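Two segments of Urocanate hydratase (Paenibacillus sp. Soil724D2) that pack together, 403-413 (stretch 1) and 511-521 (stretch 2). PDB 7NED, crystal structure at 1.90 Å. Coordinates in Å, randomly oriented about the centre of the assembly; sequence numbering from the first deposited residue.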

ATOM      1  N   PHE A 403      24.133   7.642  -5.006  1.00 18.24           N
ATOM      2  CA  PHE A 403      24.170   9.032  -4.631  1.00 16.10           C
ATOM      3  C   PHE A 403      23.167   9.238  -3.502  1.00 17.45           C
ATOM      4  O   PHE A 403      22.152   8.532  -3.417  1.00 16.51           O
ATOM      5  CB  PHE A 403      23.805   9.938  -5.827  1.00 14.90           C
ATOM      6  CG  PHE A 403      24.956  10.209  -6.767  1.00 16.53           C
ATOM      7  CD1 PHE A 403      25.990  11.036  -6.383  1.00 19.25           C
ATOM      8  CD2 PHE A 403      24.965   9.694  -8.057  1.00 19.38           C
ATOM      9  CE1 PHE A 403      27.048  11.343  -7.243  1.00 19.77           C
ATOM     10  CE2 PHE A 403      26.028  10.002  -8.925  1.00 18.58           C
ATOM     11  CZ  PHE A 403      27.054  10.836  -8.507  1.00 21.08           C
ATOM     12  N   GLY A 404      23.417  10.242  -2.660  1.00 16.99           N
ATOM     13  CA  GLY A 404      22.505  10.575  -1.591  1.00 15.46           C
ATOM     14  C   GLY A 404      21.719  11.859  -1.815  1.00 18.01           C
ATOM     15  O   GLY A 404      21.557  12.357  -2.941  1.00 15.49           O
ATOM     16  N   HIS A 405      21.233  12.420  -0.707  1.00 16.52           N
ATOM     17  CA  HIS A 405      20.296  13.533  -0.776  1.00 15.61           C
ATOM     18  C   HIS A 405      20.981  14.774  -1.333  1.00 19.14           C
ATOM     19  O   HIS A 405      22.042  15.185  -0.852  1.00 21.40           O
ATOM     20  CB  HIS A 405      19.729  13.826   0.616  1.00 14.49           C
ATOM     21  CG  HIS A 405      18.742  14.947   0.628  1.00 20.79           C
ATOM     22  ND1 HIS A 405      17.447  14.801   0.176  1.00 20.30           N
ATOM     23  CD2 HIS A 405      18.868  16.244   0.996  1.00 22.16           C
ATOM     24  CE1 HIS A 405      16.815  15.956   0.276  1.00 19.76           C
ATOM     25  NE2 HIS A 405      17.651  16.846   0.783  1.00 20.09           N
ATOM     26  N   GLY A 406      20.351  15.396  -2.317  1.00 17.96           N
ATOM     27  CA  GLY A 406      20.867  16.590  -2.939  1.00 21.43           C
ATOM     28  C   GLY A 406      21.782  16.251  -4.098  1.00 19.53           C
ATOM     29  O   GLY A 406      21.706  16.892  -5.145  1.00 21.09           O
ATOM     30  N   ASP A 407      22.627  15.235  -3.939  1.00 17.75           N
ATOM     31  CA  ASP A 407      23.482  14.801  -5.049  1.00 19.97           C
ATOM     32  C   ASP A 407      22.661  14.224  -6.200  1.00 20.15           C
ATOM     33  O   ASP A 407      22.936  14.530  -7.374  1.00 19.26           O
ATOM     34  CB  ASP A 407      24.501  13.776  -4.559  1.00 18.79           C
ATOM     35  CG  ASP A 407      25.630  14.406  -3.782  1.00 23.02           C
ATOM     36  OD1 ASP A 407      25.722  15.648  -3.762  1.00 24.97           O
ATOM     37  OD2 ASP A 407      26.417  13.663  -3.173  1.00 27.17           O
ATOM     38  N   ARG A 408      21.639  13.405  -5.903  1.00 16.27           N
ATOM     39  CA  ARG A 408      20.792  12.913  -6.990  1.00 16.45           C
ATOM     40  C   ARG A 408      20.233  14.082  -7.773  1.00 17.79           C
ATOM     41  O   ARG A 408      20.237  14.086  -9.011  1.00 17.68           O
ATOM     42  CB  ARG A 408      19.644  12.026  -6.469  1.00 16.35           C
ATOM     43  CG  ARG A 408      20.119  10.734  -5.900  1.00 16.53           C
ATOM     44  CD  ARG A 408      19.000   9.761  -5.599  1.00 15.29           C
ATOM     45  NE  ARG A 408      19.418   8.857  -4.529  1.00 16.86           N
ATOM     46  CZ  ARG A 408      18.651   7.897  -4.043  1.00 16.97           C
ATOM     47  NH1 ARG A 408      17.434   7.723  -4.559  1.00 17.94           N
ATOM     48  NH2 ARG A 408      19.069   7.141  -3.033  1.00 17.32           N
ATOM     49  N   THR A 409      19.736  15.091  -7.048  1.00 19.08           N
ATOM     50  CA  THR A 409      19.127  16.249  -7.689  1.00 18.44           C
ATOM     51  C   THR A 409      20.151  17.003  -8.531  1.00 17.35           C
ATOM     52  O   THR A 409      19.880  17.375  -9.676  1.00 16.85           O
ATOM     53  CB  THR A 409      18.546  17.155  -6.603  1.00 17.73           C
ATOM     54  OG1 THR A 409      17.582  16.407  -5.845  1.00 18.17           O
ATOM     55  CG2 THR A 409      17.905  18.417  -7.206  1.00 17.56           C
ATOM     56  N   LYS A 410      21.323  17.262  -7.950  1.00 17.47           N
ATOM     57  CA  LYS A 410      22.419  17.922  -8.665  1.00 17.05           C
ATOM     58  C   LYS A 410      22.738  17.213  -9.980  1.00 19.73           C
ATOM     59  O   LYS A 410      22.839  17.843 -11.045  1.00 21.05           O
ATOM     60  CB  LYS A 410      23.647  17.962  -7.748  1.00 18.79           C
ATOM     61  CG  LYS A 410      24.905  18.455  -8.431  1.00 19.71           C
ATOM     62  CD  LYS A 410      25.979  18.717  -7.415  1.00 24.10           C
ATOM     63  CE  LYS A 410      27.299  19.064  -8.131  1.00 26.95           C
ATOM     64  NZ  LYS A 410      28.394  19.087  -7.103  1.00 35.39           N
ATOM     65  N   LEU A 411      22.941  15.899  -9.922  1.00 19.52           N
ATOM     66  CA  LEU A 411      23.225  15.147 -11.142  1.00 17.89           C
ATOM     67  C   LEU A 411      22.095  15.300 -12.159  1.00 18.15           C
ATOM     68  O   LEU A 411      22.329  15.588 -13.335  1.00 17.02           O
ATOM     69  CB  LEU A 411      23.430  13.682 -10.792  1.00 15.12           C
ATOM     70  CG  LEU A 411      23.654  12.796 -12.004  1.00 18.59           C
ATOM     71  CD1 LEU A 411      24.935  13.223 -12.809  1.00 17.47           C
ATOM     72  CD2 LEU A 411      23.812  11.394 -11.484  1.00 18.53           C
ATOM     73  N   ALA A 412      20.856  15.065 -11.729  1.00 15.67           N
ATOM     74  CA  ALA A 412      19.759  15.037 -12.689  1.00 17.09           C
ATOM     75  C   ALA A 412      19.540  16.409 -13.323  1.00 18.78           C
ATOM     76  O   ALA A 412      19.238  16.502 -14.524  1.00 15.19           O
ATOM     77  CB  ALA A 412      18.473  14.535 -12.010  1.00 15.63           C
ATOM     78  N   LEU A 413      19.691  17.486 -12.540  1.00 17.65           N
ATOM     79  CA  LEU A 413      19.562  18.824 -13.124  1.00 19.30           C
ATOM     80  C   LEU A 413      20.680  19.109 -14.144  1.00 19.49           C
ATOM     81  O   LEU A 413      20.417  19.656 -15.221  1.00 19.66           O
ATOM     82  CB  LEU A 413      19.567  19.888 -12.020  1.00 16.22           C
ATOM     83  CG  LEU A 413      18.276  19.945 -11.187  1.00 20.35           C
ATOM     84  CD1 LEU A 413      18.449  20.989 -10.085  1.00 21.33           C
ATOM     85  CD2 LEU A 413      17.033  20.205 -12.026  1.00 18.40           C
TER
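Stretch 2 (511-521) TLNNDTGLGVL

Stretch 2 is helical from Thr511 to Leu521, part of a helix that extends beyond both ends of the segment. It lies nearly antiparallel to the helix of stretch 1, residues 407-413: the angle between their N-to-C directions is 160°, and the axes approach to 8.5 Å. The CA pairings give the register. His405 CA is 5.1 Å from Thr516 CA, Gly406 CA 6.2 Å from Asn513 CA, and Thr409 CA 5.4 Å from Leu512 CA, so advancing along stretch 1 means moving back along stretch 2. Together the segments bury 498 Å², summed over both sides.

Much of the contact is made by the loop preceding the first helix. His405 leaves its backbone sideways, but chi1 t (-179°) and chi2 of 76° carry the imidazole to the second helix. There ND1 donates a hydrogen bond to Thr516 OG1 (2.7 Å, N-H...acceptor angle 137°). Both Thr516 OG1 and Asn513 O lie at the ring edge, near its plane; CE1 is 3.2 Å from Asn513 O. Gly517 leaves room for this ring: an ideal CB there would be 3.5 Å from His405 CE1, and it would also clash with Asn513 O in its own helix, at 2.6 Å.

Thr516 points toward stretch 1 with chi1 p (51°). In this rotamer OG1 reaches back to donate to Leu512 O (2.9 Å) while accepting from His405 ND1, and CG2 lies over one face of the Arg408 guanidinium, 3.3 Å from Arg408 NE.

Arg408 also points toward stretch 2, with chi1 m and chi2 and chi3 t. Its guanidinium is anchored within stretch 1, where NE donates to Phe403 O at 3.0 Å (161°) and NH2 adds a weak bond to the same oxygen at 3.4 Å. Its link to Asp515 is a long salt bridge, NH1 to OD2 at 3.7 Å, supplemented by water 2, which accepts from Arg408 NH1 and donates to Asp515 OD2, each at 2.7 Å. Asp515 starts sideways, but its carboxylate comes nearer with chi1 t.

Gly406 is the N-cap residue. Its phi/psi of 89/-41 would jam a CB against the preceding carbonyl oxygen, which by itself calls for glycine. Its N donates to water 1 at 2.8 Å; that water donates to Thr409 OG1 at 2.7 Å and, weakly, to Leu512 O at 3.3 Å, bridging the segments.

Thr409, chi1 m (-59°), donates through OG1 to Asn513 OD1 at 2.7 Å. Asn513 begins sideways, and chi1 m with chi2 of -21° brings its amide end nearer. The 3.4 Å approach of Thr409 OG1 to Asn513 N has too poor an angle for a hydrogen bond.

Farther along the first helix the contact becomes apolar. Leu512 points toward stretch 1 in the m,t rotamer, placing CD1 3.1 Å from Ala412 CB and 3.7 Å from Arg408 O. Leu512 CB lies 3.3 Å from Thr409 OG1. Toward the other end, Val520 CG2 meets His405 CB at 4.2 Å.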

ATOM      1  N   THR A 511      10.891  15.941  -7.350  1.00 15.79           N
ATOM      2  CA  THR A 511      10.842  14.512  -7.065  1.00 15.84           C
ATOM      3  C   THR A 511      12.102  14.024  -6.367  1.00 17.31           C
ATOM      4  O   THR A 511      12.023  13.283  -5.380  1.00 14.47           O
ATOM      5  CB  THR A 511      10.626  13.710  -8.350  1.00 16.73           C
ATOM      6  OG1 THR A 511       9.274  13.889  -8.778  1.00 17.43           O
ATOM      7  CG2 THR A 511      10.833  12.245  -8.081  1.00 17.13           C
ATOM      8  N   LEU A 512      13.279  14.385  -6.886  1.00 14.80           N
ATOM      9  CA  LEU A 512      14.495  13.813  -6.320  1.00 14.58           C
ATOM     10  C   LEU A 512      14.744  14.337  -4.897  1.00 16.52           C
ATOM     11  O   LEU A 512      15.136  13.574  -4.008  1.00 16.73           O
ATOM     12  CB  LEU A 512      15.690  14.083  -7.263  1.00 14.82           C
ATOM     13  CG  LEU A 512      15.582  13.260  -8.574  1.00 16.34           C
ATOM     14  CD1 LEU A 512      16.623  13.682  -9.650  1.00 16.21           C
ATOM     15  CD2 LEU A 512      15.676  11.734  -8.312  1.00 17.18           C
ATOM     16  N   ASN A 513      14.521  15.632  -4.647  1.00 15.34           N
ATOM     17  CA  ASN A 513      14.684  16.110  -3.267  1.00 16.08           C
ATOM     18  C   ASN A 513      13.731  15.385  -2.308  1.00 16.18           C
ATOM     19  O   ASN A 513      14.083  15.127  -1.155  1.00 16.96           O
ATOM     20  CB  ASN A 513      14.431  17.606  -3.170  1.00 18.53           C
ATOM     21  CG  ASN A 513      15.554  18.439  -3.728  1.00 21.07           C
ATOM     22  OD1 ASN A 513      16.707  17.993  -3.861  1.00 20.11           O
ATOM     23  ND2 ASN A 513      15.234  19.701  -3.997  1.00 21.05           N
ATOM     24  N   ASN A 514      12.514  15.075  -2.751  1.00 15.57           N
ATOM     25  CA  ASN A 514      11.562  14.406  -1.850  1.00 12.04           C
ATOM     26  C   ASN A 514      11.756  12.899  -1.807  1.00 16.17           C
ATOM     27  O   ASN A 514      11.428  12.260  -0.796  1.00 17.51           O
ATOM     28  CB  ASN A 514      10.109  14.715  -2.272  1.00 14.34           C
ATOM     29  CG  ASN A 514       9.768  16.173  -2.113  1.00 18.53           C
ATOM     30  OD1 ASN A 514      10.531  16.908  -1.478  1.00 19.03           O
ATOM     31  ND2 ASN A 514       8.665  16.624  -2.737  1.00 13.78           N
ATOM     32  N   ASP A 515      12.262  12.310  -2.887  1.00 13.98           N
ATOM     33  CA  ASP A 515      12.526  10.878  -2.872  1.00 16.70           C
ATOM     34  C   ASP A 515      13.641  10.564  -1.887  1.00 18.17           C
ATOM     35  O   ASP A 515      13.502   9.663  -1.053  1.00 16.83           O
ATOM     36  CB  ASP A 515      12.865  10.402  -4.279  1.00 15.23           C
ATOM     37  CG  ASP A 515      12.861   8.885  -4.402  1.00 17.69           C
ATOM     38  OD1 ASP A 515      11.898   8.226  -3.948  1.00 15.59           O
ATOM     39  OD2 ASP A 515      13.835   8.336  -4.980  1.00 15.44           O
ATOM     40  N   THR A 516      14.730  11.347  -1.908  1.00 16.74           N
ATOM     41  CA  THR A 516      15.756  11.137  -0.897  1.00 15.82           C
ATOM     42  C   THR A 516      15.372  11.767   0.433  1.00 15.05           C
ATOM     43  O   THR A 516      15.704  11.214   1.483  1.00 17.21           O
ATOM     44  CB  THR A 516      17.116  11.685  -1.368  1.00 16.27           C
ATOM     45  OG1 THR A 516      16.983  13.033  -1.820  1.00 15.42           O
ATOM     46  CG2 THR A 516      17.602  10.831  -2.531  1.00 15.50           C
ATOM     47  N   GLY A 517      14.676  12.904   0.412  1.00 15.57           N
ATOM     48  CA  GLY A 517      14.374  13.588   1.656  1.00 17.84           C
ATOM     49  C   GLY A 517      13.537  12.736   2.590  1.00 17.29           C
ATOM     50  O   GLY A 517      13.789  12.675   3.792  1.00 16.09           O
ATOM     51  N   LEU A 518      12.529  12.061   2.050  1.00 14.18           N
ATOM     52  CA  LEU A 518      11.729  11.198   2.914  1.00 14.74           C
ATOM     53  C   LEU A 518      12.552  10.021   3.391  1.00 14.73           C
ATOM     54  O   LEU A 518      12.358   9.538   4.521  1.00 13.45           O
ATOM     55  CB  LEU A 518      10.480  10.710   2.161  1.00 17.13           C
ATOM     56  CG  LEU A 518       9.515   9.817   2.966  1.00 15.13           C
ATOM     57  CD1 LEU A 518       8.897  10.584   4.129  1.00 14.67           C
ATOM     58  CD2 LEU A 518       8.441   9.225   2.023  1.00 18.61           C
ATOM     59  N   GLY A 519      13.455   9.534   2.523  1.00 15.33           N
ATOM     60  CA  GLY A 519      14.382   8.488   2.921  1.00 14.29           C
ATOM     61  C   GLY A 519      15.193   8.847   4.152  1.00 17.72           C
ATOM     62  O   GLY A 519      15.289   8.054   5.098  1.00 13.63           O
ATOM     63  N   VAL A 520      15.787  10.047   4.163  1.00 13.04           N
ATOM     64  CA  VAL A 520      16.525  10.474   5.360  1.00 17.38           C
ATOM     65  C   VAL A 520      15.599  10.516   6.566  1.00 14.43           C
ATOM     66  O   VAL A 520      15.951  10.058   7.654  1.00 15.39           O
ATOM     67  CB  VAL A 520      17.190  11.841   5.153  1.00 20.34           C
ATOM     68  CG1 VAL A 520      17.915  12.238   6.457  1.00 17.70           C
ATOM     69  CG2 VAL A 520      18.162  11.759   3.979  1.00 16.62           C
ATOM     70  N   LEU A 521      14.414  11.091   6.398  1.00 14.02           N
ATOM     71  CA  LEU A 521      13.547  11.223   7.568  1.00 16.03           C
ATOM     72  C   LEU A 521      13.080   9.874   8.074  1.00 15.23           C
ATOM     73  O   LEU A 521      12.843   9.724   9.278  1.00 15.60           O
ATOM     74  CB  LEU A 521      12.336  12.112   7.280  1.00 12.80           C
ATOM     75  CG  LEU A 521      12.593  13.586   7.005  1.00 15.66           C
ATOM     76  CD1 LEU A 521      11.323  14.393   7.143  1.00 15.78           C
ATOM     77  CD2 LEU A 521      13.634  14.097   8.023  1.00 17.51           C
TER
HETATM   78  O   HOH W   1      18.353  14.434  -4.095  1.00 21.01           O
HETATM   79  O   HOH W   2      15.929   8.563  -6.672  1.00 19.57           O